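Long-range contact in myosin regulatory light chain (PDB 3PN7), which serves as a regulatory light chain of molluscan muscle myosin and probably makes the motor's activity calcium-dependent: residues R16-E24 with S82-S90. Residues are numbered along the deposited sequence; the frame is centred on the assembly and turned at random.
Sequences RLPQKLMQE and SDKLSGTDS
Arg16 reaches along the linker that leaves the N-terminal EF-hand pair and grips it through Ser86 O and Asp89 OD1, with a weak third bond to Thr88 O, a worked example of how one arginine can tie the segment leading into the first helix to the interdomain linker. The setting is the two-lobed fold of EF-hand light chains: residues 16-24 lead into the first helix, 19-32, while 82-90 run from the end of helix 74-85 towards helix 91-99 of the other lobe. From CB the chain of Arg16 sets off with CG anti to the carbonyl carbon (chi1 -67°) and stays extended to NE, a course that carries the guanidinium to the turn Leu85-Thr88; the placing of CD is doubtful, since it sits too close to the Pro18 ring, and the contact rests on NH1 and NH2. There NH1 donates to Ser86 O at 3.2 Å, on a lone pair in the carbonyl plane, and more weakly to Thr88 O. NH2 ends in a salt bridge, 3.1 Å to OD1 of Asp89, whose carboxylate stands nearly perpendicular to the guanidinium (88°). The other oxygen, OD2, is bonded to a basic and a polar side chain of the neighbouring protein chain, so the carboxylate bridges Arg16 on one oxygen and that chain on the second.

Next to these polar bonds the contact turns apolar. Leu17 forks over the helix end: CD1 lies 3.7 Å from Ser82 CB, and CD2 touches Ser86 CB at 3.6 Å. Ser82 turns its hydroxyl to Leu78 O in its own helix. In the first turn of helix 19-32, Leu21 lays CD2 over the backbone of Leu85 and 4.2 Å from its CB, while Met25 packs against Leu17, Ser82 and Leu85. The turn itself is closed by Leu85 O, which accepts both Thr88 N and, at 2.7 Å, Thr88 OG1.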
# COMPACT_ATOMS: atom_id res chain seq x y z
N ARG B 16 14.75 7.80 13.82
CA ARG B 16 15.70 8.69 13.17
C ARG B 16 16.35 9.62 14.18
O ARG B 16 16.54 9.26 15.34
CB ARG B 16 15.01 9.50 12.07
CG ARG B 16 14.54 8.67 10.88
CD ARG B 16 13.90 9.48 9.77
NE ARG B 16 13.41 8.63 8.69
CZ ARG B 16 12.71 9.07 7.66
NH1 ARG B 16 12.42 10.36 7.55
NH2 ARG B 16 12.29 8.23 6.72
N LEU B 17 16.68 10.83 13.74
CA LEU B 17 16.48 11.24 12.36
C LEU B 17 17.65 10.77 11.51
O LEU B 17 18.75 10.56 12.02
CB LEU B 17 16.33 12.75 12.27
CG LEU B 17 16.14 13.47 13.60
CD1 LEU B 17 15.93 14.96 13.39
CD2 LEU B 17 14.97 12.87 14.36
N PRO B 18 17.43 10.61 10.21
CA PRO B 18 18.49 10.11 9.33
C PRO B 18 19.69 11.03 9.27
O PRO B 18 19.54 12.24 9.39
CB PRO B 18 17.81 10.06 7.96
CG PRO B 18 16.36 10.09 8.23
CD PRO B 18 16.20 10.91 9.46
N GLN B 19 20.88 10.45 9.09
CA GLN B 19 22.08 11.24 8.90
C GLN B 19 22.08 12.30 7.80
O GLN B 19 22.62 13.38 7.99
CB GLN B 19 23.33 10.35 8.79
CG GLN B 19 23.98 10.04 10.14
CD GLN B 19 24.01 11.25 11.08
OE1 GLN B 19 24.86 12.14 10.93
NE2 GLN B 19 23.09 11.28 12.04
N LYS B 20 21.49 12.00 6.65
CA LYS B 20 21.46 12.99 5.58
C LYS B 20 20.61 14.20 5.96
O LYS B 20 20.86 15.31 5.51
CB LYS B 20 20.95 12.39 4.27
CG LYS B 20 19.61 11.68 4.40
CD LYS B 20 19.04 11.38 3.02
CE LYS B 20 20.16 11.14 2.00
NZ LYS B 20 21.11 10.05 2.40
N LEU B 21 19.59 13.97 6.78
CA LEU B 21 18.75 15.06 7.25
C LEU B 21 19.51 15.89 8.29
O LEU B 21 19.43 17.12 8.29
CB LEU B 21 17.43 14.53 7.81
CG LEU B 21 16.44 15.59 8.31
CD1 LEU B 21 16.04 16.50 7.16
CD2 LEU B 21 15.22 14.95 8.95
N MET B 22 20.25 15.23 9.17
CA MET B 22 21.15 15.95 10.07
C MET B 22 22.14 16.78 9.26
O MET B 22 22.45 17.92 9.62
CB MET B 22 21.91 14.99 10.98
CG MET B 22 21.87 15.35 12.45
SD MET B 22 20.36 14.76 13.23
CE MET B 22 20.97 14.19 14.82
N GLN B 23 22.62 16.22 8.16
CA GLN B 23 23.65 16.87 7.34
C GLN B 23 23.07 18.05 6.56
O GLN B 23 23.74 19.06 6.31
CB GLN B 23 24.31 15.86 6.38
CG GLN B 23 25.04 14.71 7.08
CD GLN B 23 25.56 13.63 6.11
OE1 GLN B 23 25.74 13.88 4.92
NE2 GLN B 23 25.79 12.42 6.63
N GLU B 24 21.81 17.90 6.16
CA GLU B 24 21.08 18.98 5.54
C GLU B 24 20.90 20.12 6.55
O GLU B 24 21.17 21.28 6.23
CB GLU B 24 19.72 18.45 5.10
CG GLU B 24 18.91 19.38 4.23
CD GLU B 24 17.56 18.77 3.92
OE1 GLU B 24 17.48 17.95 2.98
OE2 GLU B 24 16.58 19.09 4.64
N SER B 82 14.09 19.68 14.58
CA SER B 82 14.13 18.22 14.59
C SER B 82 12.76 17.55 14.60
O SER B 82 12.53 16.63 13.83
CB SER B 82 14.97 17.70 15.74
OG SER B 82 16.34 17.97 15.51
N ASP B 83 11.85 17.99 15.46
CA ASP B 83 10.54 17.35 15.54
C ASP B 83 9.71 17.62 14.28
O ASP B 83 9.02 16.73 13.78
CB ASP B 83 9.79 17.79 16.81
CG ASP B 83 10.48 17.35 18.09
OD1 ASP B 83 10.70 16.13 18.28
OD2 ASP B 83 10.84 18.22 18.91
N LYS B 84 9.80 18.83 13.76
CA LYS B 84 8.98 19.18 12.60
C LYS B 84 9.50 18.56 11.30
O LYS B 84 8.75 18.37 10.37
CB LYS B 84 8.83 20.69 12.46
CG LYS B 84 7.79 21.31 13.39
CD LYS B 84 8.04 22.81 13.45
CE LYS B 84 6.93 23.54 14.17
NZ LYS B 84 6.95 23.26 15.63
N LEU B 85 10.79 18.24 11.25
CA LEU B 85 11.38 17.65 10.05
C LEU B 85 11.57 16.15 10.14
O LEU B 85 11.80 15.50 9.12
CB LEU B 85 12.73 18.28 9.71
CG LEU B 85 12.80 19.75 9.26
CD1 LEU B 85 14.22 20.11 8.89
CD2 LEU B 85 11.87 20.01 8.10
N SER B 86 11.48 15.59 11.35
CA SER B 86 11.95 14.23 11.59
C SER B 86 11.42 13.20 10.58
O SER B 86 12.21 12.45 9.98
CB SER B 86 11.70 13.77 13.03
OG SER B 86 10.32 13.68 13.33
N GLY B 87 10.11 13.15 10.37
CA GLY B 87 9.58 12.16 9.43
C GLY B 87 9.49 12.59 7.97
O GLY B 87 8.77 11.96 7.20
N THR B 88 10.19 13.65 7.58
CA THR B 88 10.07 14.11 6.19
C THR B 88 11.04 13.40 5.26
O THR B 88 12.12 12.97 5.66
CB THR B 88 10.24 15.62 6.04
OG1 THR B 88 11.56 16.02 6.45
CG2 THR B 88 9.18 16.36 6.86
N ASP B 89 10.63 13.28 4.00
CA ASP B 89 11.41 12.53 3.04
C ASP B 89 11.73 13.41 1.86
O ASP B 89 11.12 14.47 1.69
CB ASP B 89 10.63 11.29 2.58
CG ASP B 89 10.37 10.31 3.70
OD1 ASP B 89 11.34 9.63 4.11
OD2 ASP B 89 9.22 10.24 4.20
N SER B 90 12.69 12.99 1.06
CA SER B 90 13.08 13.76 -0.12
C SER B 90 11.95 13.82 -1.14
O SER B 90 11.06 12.94 -1.17
CB SER B 90 14.35 13.17 -0.76
OG SER B 90 14.05 11.95 -1.39